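Local coordinates for DNA polymerase III, gamma subunit-related protein (Thermotoga maritima, PDB 2GNO) that is related to the gamma subunit of DNA polymerase III, may bind DNA and has an AAA+ type fold with a lid domain, at residues A[90-95]-A[122-127]; A[142-147]-A[164-169]. All coordinates share one frame; numbering follows the deposited sequence.

How the interactions relate
Interaction 1 belongs to the parallel sheet domain, where two loops following adjacent strands pack through the E92 methylenes, the L125 methyls, the C91 sulfur and the flank of Y124. Interaction 2 lies in the lid-like region, where two helices meet through a pair of phenylalanines. The centres of interactions 1 and 2 are 26 Å apart, and the nearest atoms of interactions 1 and 2 are about 10 Å apart, so they do not touch. Strand 19-24 relates them: C91 and L125 of interaction 1 rest on L22, whereas D27 and S29, in the loop after that strand, hold the helix start of interaction 2. A bound sodium ion lies about 4 Å from the F166 side chain in interaction 2.

Interaction 1: A[90-95]-A[122-127]; sequences DCERMT and WHYLLP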
ATOM      1  N   ASP A  90       5.861   6.426  -3.475  1.00 25.55           N
ATOM      2  CA  ASP A  90       5.594   7.261  -2.285  1.00 26.30           C
ATOM      3  C   ASP A  90       6.723   8.272  -2.029  1.00 24.29           C
ATOM      4  O   ASP A  90       7.289   8.343  -0.931  1.00 23.12           O
ATOM      5  CB  ASP A  90       5.300   6.330  -1.102  1.00 25.09           C
ATOM      6  CG  ASP A  90       3.977   5.583  -1.271  1.00 32.63           C
ATOM      7  OD1 ASP A  90       2.964   6.228  -1.625  1.00 37.11           O
ATOM      8  OD2 ASP A  90       3.920   4.373  -0.992  1.00 27.80           O
ATOM      9  N   CYS A  91       6.959   9.107  -3.045  1.00 24.83           N
ATOM     10  CA  CYS A  91       8.050  10.089  -3.072  1.00 27.15           C
ATOM     11  C   CYS A  91       8.063  11.238  -2.059  1.00 27.38           C
ATOM     12  O   CYS A  91       9.099  11.920  -1.923  1.00 28.09           O
ATOM     13  CB  CYS A  91       8.230  10.644  -4.479  1.00 24.56           C
ATOM     14  SG  CYS A  91       6.800  11.541  -4.949  1.00 34.43           S
ATOM     15  N   GLU A  92       6.951  11.444  -1.346  1.00 26.55           N
ATOM     16  CA  GLU A  92       6.880  12.459  -0.279  1.00 27.55           C
ATOM     17  C   GLU A  92       7.836  12.092   0.857  1.00 27.05           C
ATOM     18  O   GLU A  92       8.179  12.946   1.692  1.00 28.67           O
ATOM     19  CB  GLU A  92       5.461  12.648   0.285  1.00 26.52           C
ATOM     20  CG  GLU A  92       4.816  11.494   1.117  1.00 30.18           C
ATOM     21  CD  GLU A  92       4.392  10.261   0.351  1.00 40.90           C
ATOM     22  OE1 GLU A  92       4.561  10.201  -0.891  1.00 39.80           O
ATOM     23  OE2 GLU A  92       3.864   9.342   1.014  1.00 45.11           O
ATOM     24  N   ARG A  93       8.223  10.813   0.908  1.00 27.19           N
ATOM     25  CA  ARG A  93       9.190  10.310   1.866  1.00 27.44           C
ATOM     26  C   ARG A  93      10.607  10.882   1.657  1.00 28.13           C
ATOM     27  O   ARG A  93      11.478  10.658   2.506  1.00 29.13           O
ATOM     28  CB  ARG A  93       9.234   8.786   1.833  1.00 25.52           C
ATOM     29  CG  ARG A  93       7.968   8.090   2.341  1.00 27.16           C
ATOM     30  CD  ARG A  93       8.189   6.579   2.356  1.00 28.63           C
ATOM     31  NE  ARG A  93       8.385   6.067   0.994  1.00 30.16           N
ATOM     32  CZ  ARG A  93       8.795   4.841   0.666  1.00 29.69           C
ATOM     33  NH1 ARG A  93       9.092   3.926   1.563  1.00 25.99           N
ATOM     34  NH2 ARG A  93       8.908   4.524  -0.609  1.00 27.00           N
HETATM   35  N   MSE A  94      10.866  11.565   0.533  1.00 27.25           N
HETATM   36  CA  MSE A  94      12.157  12.159   0.301  1.00 27.50           C
HETATM   37  C   MSE A  94      12.527  13.165   1.378  1.00 28.77           C
HETATM   38  O   MSE A  94      11.684  13.929   1.831  1.00 27.58           O
HETATM   39  CB  MSE A  94      12.246  12.858  -1.057  1.00 29.26           C
HETATM   40  CG  MSE A  94      12.302  11.922  -2.249  1.00 30.83           C
HETATM   41 SE   MSE A  94      12.473  12.943  -3.875  0.75 40.86          SE
HETATM   42  CE  MSE A  94      12.308  11.491  -5.138  1.00 44.18           C
ATOM     43  N   THR A  95      13.796  13.144   1.777  1.00 28.98           N
ATOM     44  CA  THR A  95      14.323  14.061   2.768  1.00 24.98           C
ATOM     45  C   THR A  95      14.638  15.348   2.028  1.00 27.58           C
ATOM     46  O   THR A  95      14.623  15.371   0.795  1.00 29.96           O
ATOM     47  CB  THR A  95      15.649  13.548   3.388  1.00 26.21           C
ATOM     48  OG1 THR A  95      16.656  13.426   2.368  1.00 26.74           O
ATOM     49  CG2 THR A  95      15.456  12.205   4.079  1.00 19.37           C
ATOM     50  N   TRP A 122      -0.055  15.242  -3.151  1.00 46.62           N
ATOM     51  CA  TRP A 122       0.621  16.288  -3.977  1.00 46.70           C
ATOM     52  C   TRP A 122       1.220  17.490  -3.198  1.00 48.09           C
ATOM     53  O   TRP A 122       2.356  17.922  -3.464  1.00 45.63           O
ATOM     54  CB  TRP A 122      -0.317  16.782  -5.093  1.00 46.80           C
ATOM     55  CG  TRP A 122       0.109  18.059  -5.814  1.00 47.24           C
ATOM     56  CD1 TRP A 122      -0.384  19.297  -5.601  1.00 50.23           C
ATOM     57  CD2 TRP A 122       1.084  18.198  -6.852  1.00 49.65           C
ATOM     58  NE1 TRP A 122       0.207  20.211  -6.439  1.00 51.13           N
ATOM     59  CE2 TRP A 122       1.121  19.559  -7.217  1.00 47.04           C
ATOM     60  CE3 TRP A 122       1.922  17.308  -7.508  1.00 50.27           C
ATOM     61  CZ2 TRP A 122       1.977  20.051  -8.215  1.00 49.02           C
ATOM     62  CZ3 TRP A 122       2.786  17.789  -8.499  1.00 50.92           C
ATOM     63  CH2 TRP A 122       2.804  19.154  -8.841  1.00 48.60           C
ATOM     64  N   HIS A 123       0.478  17.979  -2.210  1.00 49.37           N
ATOM     65  CA  HIS A 123       0.919  19.130  -1.405  1.00 49.17           C
ATOM     66  C   HIS A 123       2.036  18.838  -0.361  1.00 50.80           C
ATOM     67  O   HIS A 123       2.636  19.782   0.162  1.00 50.52           O
ATOM     68  CB  HIS A 123      -0.309  19.861  -0.842  1.00 50.24           C
ATOM     69  CG  HIS A 123      -1.267  20.293  -1.916  1.00 47.43           C
ATOM     70  ND1 HIS A 123      -2.424  19.599  -2.207  1.00 49.56           N
ATOM     71  CD2 HIS A 123      -1.186  21.284  -2.836  1.00 47.58           C
ATOM     72  CE1 HIS A 123      -3.043  20.177  -3.221  1.00 45.45           C
ATOM     73  NE2 HIS A 123      -2.311  21.201  -3.623  1.00 49.58           N
ATOM     74  N   TYR A 124       2.317  17.554  -0.076  1.00 53.38           N
ATOM     75  CA  TYR A 124       3.432  17.132   0.832  1.00 54.33           C
ATOM     76  C   TYR A 124       4.817  17.340   0.196  1.00 53.84           C
ATOM     77  O   TYR A 124       5.828  17.371   0.894  1.00 53.74           O
ATOM     78  CB  TYR A 124       3.348  15.638   1.191  1.00 55.56           C
ATOM     79  CG  TYR A 124       2.430  15.235   2.323  1.00 57.68           C
ATOM     80  CD1 TYR A 124       1.133  15.729   2.428  1.00 66.01           C
ATOM     81  CD2 TYR A 124       2.830  14.247   3.225  1.00 59.90           C
ATOM     82  CE1 TYR A 124       0.289  15.313   3.461  1.00 69.19           C
ATOM     83  CE2 TYR A 124       1.997  13.820   4.246  1.00 65.07           C
ATOM     84  CZ  TYR A 124       0.729  14.351   4.363  1.00 67.57           C
ATOM     85  OH  TYR A 124      -0.090  13.914   5.383  1.00 69.17           O
ATOM     86  N   LEU A 125       4.861  17.422  -1.129  1.00 54.10           N
ATOM     87  CA  LEU A 125       6.104  17.618  -1.865  1.00 54.01           C
ATOM     88  C   LEU A 125       6.574  19.062  -1.760  1.00 52.37           C
ATOM     89  O   LEU A 125       5.765  19.991  -1.638  1.00 52.27           O
ATOM     90  CB  LEU A 125       5.924  17.209  -3.339  1.00 54.83           C
ATOM     91  CG  LEU A 125       5.813  15.714  -3.701  1.00 54.46           C
ATOM     92  CD1 LEU A 125       5.012  14.839  -2.735  1.00 53.12           C
ATOM     93  CD2 LEU A 125       5.276  15.601  -5.132  1.00 54.76           C
ATOM     94  N   LEU A 126       7.889  19.245  -1.787  1.00 51.34           N
ATOM     95  CA  LEU A 126       8.471  20.582  -1.711  1.00 50.58           C
ATOM     96  C   LEU A 126       8.138  21.266  -3.038  1.00 49.95           C
ATOM     97  O   LEU A 126       8.102  20.579  -4.074  1.00 51.51           O
ATOM     98  CB  LEU A 126       9.990  20.507  -1.531  1.00 51.12           C
ATOM     99  CG  LEU A 126      10.513  19.782  -0.284  1.00 51.84           C
ATOM    100  N   PRO A 127       7.841  22.584  -3.032  1.00 48.68           N
ATOM    101  CA  PRO A 127       7.546  23.275  -4.307  1.00 48.58           C
ATOM    102  C   PRO A 127       8.611  23.052  -5.387  1.00 47.90           C
ATOM    103  O   PRO A 127       8.303  23.094  -6.585  1.00 46.59           O
ATOM    104  CB  PRO A 127       7.496  24.761  -3.903  1.00 48.00           C
ATOM    105  CG  PRO A 127       7.079  24.746  -2.494  1.00 48.00           C
ATOM    106  CD  PRO A 127       7.719  23.511  -1.887  1.00 49.29           C
TER
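Y124 meets E92 through the first carbons of both side chains, CB of Y124 lying 3.8 Å from CB of E92. Farther along, CD2 of the tyrosine ring comes 4.0 Å from CG of E92, an oblique approach in which the carboxylate and ring planes stand 84° apart. The next residue, L125, sends one methyl to each of two partners. Its CD1 sits 3.8 Å from CB of E92, which is thus shared between Y124 and L125, and its CD2 faces SG of C91 more loosely, at 4.3 Å. CG of E92 is tucked between its own backbone N and carbonyl carbon (chi1 69°), and a second bend at chi2 turns the carboxylate away from the 122-127 segment. That acid finds its partner in T119, whose OG1 is hydrogen-bonded to OE1. C91 and L125 also rest on L22 of strand 19-24, which continues the apolar layer beneath the two loops. These loops follow strands 84-88 and 113-119, neighbours in the parallel sheet; their positions probably correspond to the ends of the Walker B and sensor 1 strands in AAA+ relatives. No hydrogen bond crosses between the segments: the contact works by separating the two natures of one glutamate, its methylenes serving as hydrophobic surface and its carboxylate as a polar tie to the strand end.

Interaction 2: A[142-147]-A[164-169]; sequences KEFRDL and RDFKTA
F144 and F166 pair ring against ring, with CE1 of F166 placed 3.5 Å above the plane of the F144 ring and displaced toward its rim. CZ of F144 lies 3.6 Å from CE1 of F166, and CE1 and CE2 of F144 come as near to CE1 and CD1 of F166 respectively. The two rings cross obliquely, their centroids 4.7 Å apart and their planes inclined by 43°. A169 completes this first shell from another direction: its CB lies near the plane of the F144 ring, at the edge, 3.9 Å from CE2 of F144. In both phenylalanines CG stands anti to the backbone N (chi1 170° in F144), which carries the F144 ring toward helix 166-189, while the end of F166 comes round to meet it; the CA atoms of F144 and F166 are 9.2 Å apart. Shrinking F144 to an alanine would probably open a gap beside A169 and strip F166 of its ring partner on this side. What sets F166 in place is a second shell at the helix start. D165 occupies the N-cap position, its OD1 bonded to OG of S29, while the backbone N of F166 binds OD1 of D27. The F166 ring also meets Y30 edge-to-face. The two segments begin helices 142-152 and 166-189, in what is probably the AAA+ lid; the loop that supplies D27 and S29 joins strand 19-24 to helix 30-43, where nucleotide-binding relatives carry the P-loop. The start of helix 166-189 thus touches both helix 142-152, through F144, and helix 30-43, whose E33 and Y30 meet F166.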
ATOM      1  N   LYS A 142     -14.513   2.886 -12.863  1.00 44.62           N
ATOM      2  CA  LYS A 142     -15.721   2.216 -12.371  1.00 46.05           C
ATOM      3  C   LYS A 142     -15.838   0.812 -12.945  1.00 48.13           C
ATOM      4  O   LYS A 142     -16.202  -0.116 -12.235  1.00 49.39           O
ATOM      5  CB  LYS A 142     -16.976   3.023 -12.714  1.00 47.05           C
ATOM      6  N   GLU A 143     -15.543   0.676 -14.237  1.00 50.76           N
ATOM      7  CA  GLU A 143     -15.581  -0.629 -14.912  1.00 51.65           C
ATOM      8  C   GLU A 143     -14.742  -1.703 -14.203  1.00 49.84           C
ATOM      9  O   GLU A 143     -15.190  -2.834 -14.111  1.00 49.55           O
ATOM     10  CB  GLU A 143     -15.266  -0.572 -16.429  1.00 52.60           C
ATOM     11  CG  GLU A 143     -14.007   0.184 -16.925  1.00 57.20           C
ATOM     12  CD  GLU A 143     -14.178   1.710 -17.049  1.00 63.98           C
ATOM     13  OE1 GLU A 143     -15.211   2.255 -16.587  1.00 63.64           O
ATOM     14  OE2 GLU A 143     -13.270   2.361 -17.619  1.00 64.67           O
ATOM     15  N   PHE A 144     -13.562  -1.349 -13.687  1.00 48.98           N
ATOM     16  CA  PHE A 144     -12.718  -2.314 -12.951  1.00 47.60           C
ATOM     17  C   PHE A 144     -13.436  -2.884 -11.716  1.00 47.57           C
ATOM     18  O   PHE A 144     -13.397  -4.100 -11.487  1.00 46.28           O
ATOM     19  CB  PHE A 144     -11.367  -1.703 -12.541  1.00 47.48           C
ATOM     20  CG  PHE A 144     -10.583  -2.568 -11.596  1.00 40.84           C
ATOM     21  CD1 PHE A 144      -9.880  -3.667 -12.063  1.00 45.23           C
ATOM     22  CD2 PHE A 144     -10.568  -2.304 -10.236  1.00 42.46           C
ATOM     23  CE1 PHE A 144      -9.176  -4.485 -11.189  1.00 41.23           C
ATOM     24  CE2 PHE A 144      -9.865  -3.116  -9.364  1.00 40.14           C
ATOM     25  CZ  PHE A 144      -9.171  -4.206  -9.842  1.00 39.90           C
ATOM     26  N   ARG A 145     -14.094  -2.013 -10.948  1.00 47.57           N
ATOM     27  CA  ARG A 145     -14.839  -2.431  -9.743  1.00 47.25           C
ATOM     28  C   ARG A 145     -15.957  -3.388 -10.115  1.00 46.44           C
ATOM     29  O   ARG A 145     -16.095  -4.439  -9.506  1.00 46.51           O
ATOM     30  CB  ARG A 145     -15.431  -1.242  -8.995  1.00 47.68           C
ATOM     31  CG  ARG A 145     -14.414  -0.297  -8.427  1.00 49.44           C
ATOM     32  CD  ARG A 145     -15.080   0.801  -7.639  1.00 55.13           C
ATOM     33  NE  ARG A 145     -14.080   1.773  -7.198  1.00 62.51           N
ATOM     34  CZ  ARG A 145     -13.693   2.870  -7.864  1.00 69.44           C
ATOM     35  NH1 ARG A 145     -14.255   3.243  -9.020  1.00 67.24           N
ATOM     36  NH2 ARG A 145     -12.741   3.643  -7.326  1.00 73.36           N
ATOM     37  N   ASP A 146     -16.737  -3.017 -11.134  1.00 46.91           N
ATOM     38  CA  ASP A 146     -17.830  -3.851 -11.636  1.00 45.82           C
ATOM     39  C   ASP A 146     -17.281  -5.175 -12.181  1.00 45.15           C
ATOM     40  O   ASP A 146     -17.927  -6.202 -12.069  1.00 42.37           O
ATOM     41  CB  ASP A 146     -18.600  -3.128 -12.755  1.00 47.40           C
ATOM     42  CG  ASP A 146     -19.289  -1.843 -12.288  1.00 51.09           C
ATOM     43  OD1 ASP A 146     -19.596  -1.702 -11.078  1.00 52.46           O
ATOM     44  OD2 ASP A 146     -19.547  -0.978 -13.157  1.00 58.76           O
ATOM     45  N   LEU A 147     -16.066  -5.145 -12.729  1.00 47.11           N
ATOM     46  CA  LEU A 147     -15.430  -6.332 -13.289  1.00 49.11           C
ATOM     47  C   LEU A 147     -15.027  -7.303 -12.158  1.00 49.55           C
ATOM     48  O   LEU A 147     -15.261  -8.507 -12.289  1.00 49.72           O
ATOM     49  CB  LEU A 147     -14.254  -5.917 -14.199  1.00 49.92           C
ATOM     50  CG  LEU A 147     -13.727  -6.813 -15.326  1.00 55.21           C
ATOM     51  CD1 LEU A 147     -12.681  -6.031 -16.140  1.00 56.77           C
ATOM     52  CD2 LEU A 147     -13.164  -8.109 -14.825  1.00 60.83           C
ATOM     53  N   ARG A 164     -10.446   0.127  -2.019  1.00 47.27           N
ATOM     54  CA  ARG A 164      -9.406   1.147  -1.835  1.00 47.45           C
ATOM     55  C   ARG A 164      -7.940   0.670  -2.054  1.00 44.46           C
ATOM     56  O   ARG A 164      -7.047   1.502  -2.027  1.00 44.11           O
ATOM     57  CB  ARG A 164      -9.618   1.868  -0.485  1.00 50.76           C
ATOM     58  CG  ARG A 164      -9.425   1.037   0.786  1.00 58.30           C
ATOM     59  CD  ARG A 164      -9.913   1.824   2.014  1.00 66.55           C
ATOM     60  NE  ARG A 164      -9.636   1.145   3.288  1.00 71.73           N
ATOM     61  CZ  ARG A 164      -8.560   1.321   4.071  1.00 81.49           C
ATOM     62  NH1 ARG A 164      -7.580   2.185   3.768  1.00 84.44           N
ATOM     63  NH2 ARG A 164      -8.461   0.619   5.205  1.00 85.12           N
ATOM     64  N   ASP A 165      -7.720  -0.629  -2.307  1.00 40.24           N
ATOM     65  CA  ASP A 165      -6.405  -1.229  -2.566  1.00 43.42           C
ATOM     66  C   ASP A 165      -6.474  -2.007  -3.920  1.00 42.72           C
ATOM     67  O   ASP A 165      -6.759  -3.206  -3.944  1.00 44.99           O
ATOM     68  CB  ASP A 165      -6.021  -2.144  -1.393  1.00 41.24           C
ATOM     69  CG  ASP A 165      -4.651  -2.769  -1.532  1.00 49.81           C
ATOM     70  OD1 ASP A 165      -3.911  -2.457  -2.489  1.00 58.87           O
ATOM     71  OD2 ASP A 165      -4.299  -3.601  -0.663  1.00 43.73           O
ATOM     72  N   PHE A 166      -6.189  -1.314  -5.028  1.00 40.25           N
ATOM     73  CA  PHE A 166      -6.243  -1.913  -6.382  1.00 37.73           C
ATOM     74  C   PHE A 166      -5.535  -3.245  -6.551  1.00 36.18           C
ATOM     75  O   PHE A 166      -6.085  -4.176  -7.130  1.00 34.49           O
ATOM     76  CB  PHE A 166      -5.725  -0.913  -7.433  1.00 38.03           C
ATOM     77  CG  PHE A 166      -5.559  -1.505  -8.811  1.00 38.11           C
ATOM     78  CD1 PHE A 166      -6.641  -1.614  -9.674  1.00 38.02           C
ATOM     79  CD2 PHE A 166      -4.315  -1.959  -9.241  1.00 38.87           C
ATOM     80  CE1 PHE A 166      -6.481  -2.160 -10.947  1.00 43.06           C
ATOM     81  CE2 PHE A 166      -4.159  -2.518 -10.510  1.00 36.64           C
ATOM     82  CZ  PHE A 166      -5.237  -2.614 -11.355  1.00 38.18           C
ATOM     83  N   LYS A 167      -4.320  -3.342  -6.030  1.00 35.35           N
ATOM     84  CA  LYS A 167      -3.518  -4.562  -6.180  1.00 38.02           C
ATOM     85  C   LYS A 167      -4.127  -5.759  -5.497  1.00 38.11           C
ATOM     86  O   LYS A 167      -4.055  -6.864  -6.017  1.00 38.78           O
ATOM     87  CB  LYS A 167      -2.085  -4.358  -5.641  1.00 35.83           C
ATOM     88  CG  LYS A 167      -1.136  -5.496  -6.040  1.00 41.74           C
ATOM     89  CD  LYS A 167       0.266  -5.331  -5.515  1.00 46.24           C
ATOM     90  CE  LYS A 167       1.158  -6.463  -6.033  1.00 46.42           C
ATOM     91  NZ  LYS A 167       2.555  -6.310  -5.573  1.00 45.17           N
ATOM     92  N   THR A 168      -4.668  -5.544  -4.299  1.00 40.09           N
ATOM     93  CA  THR A 168      -5.305  -6.609  -3.527  1.00 39.39           C
ATOM     94  C   THR A 168      -6.615  -6.972  -4.242  1.00 35.87           C
ATOM     95  O   THR A 168      -6.970  -8.149  -4.354  1.00 36.25           O
ATOM     96  CB  THR A 168      -5.500  -6.147  -2.068  1.00 41.60           C
ATOM     97  OG1 THR A 168      -4.227  -5.779  -1.539  1.00 40.19           O
ATOM     98  CG2 THR A 168      -6.081  -7.238  -1.210  1.00 45.64           C
ATOM     99  N   ALA A 169      -7.308  -5.961  -4.755  1.00 33.57           N
ATOM    100  CA  ALA A 169      -8.541  -6.204  -5.540  1.00 34.29           C
ATOM    101  C   ALA A 169      -8.190  -7.023  -6.790  1.00 35.82           C
ATOM    102  O   ALA A 169      -8.959  -7.881  -7.194  1.00 36.47           O
ATOM    103  CB  ALA A 169      -9.183  -4.914  -5.938  1.00 32.89           C
TER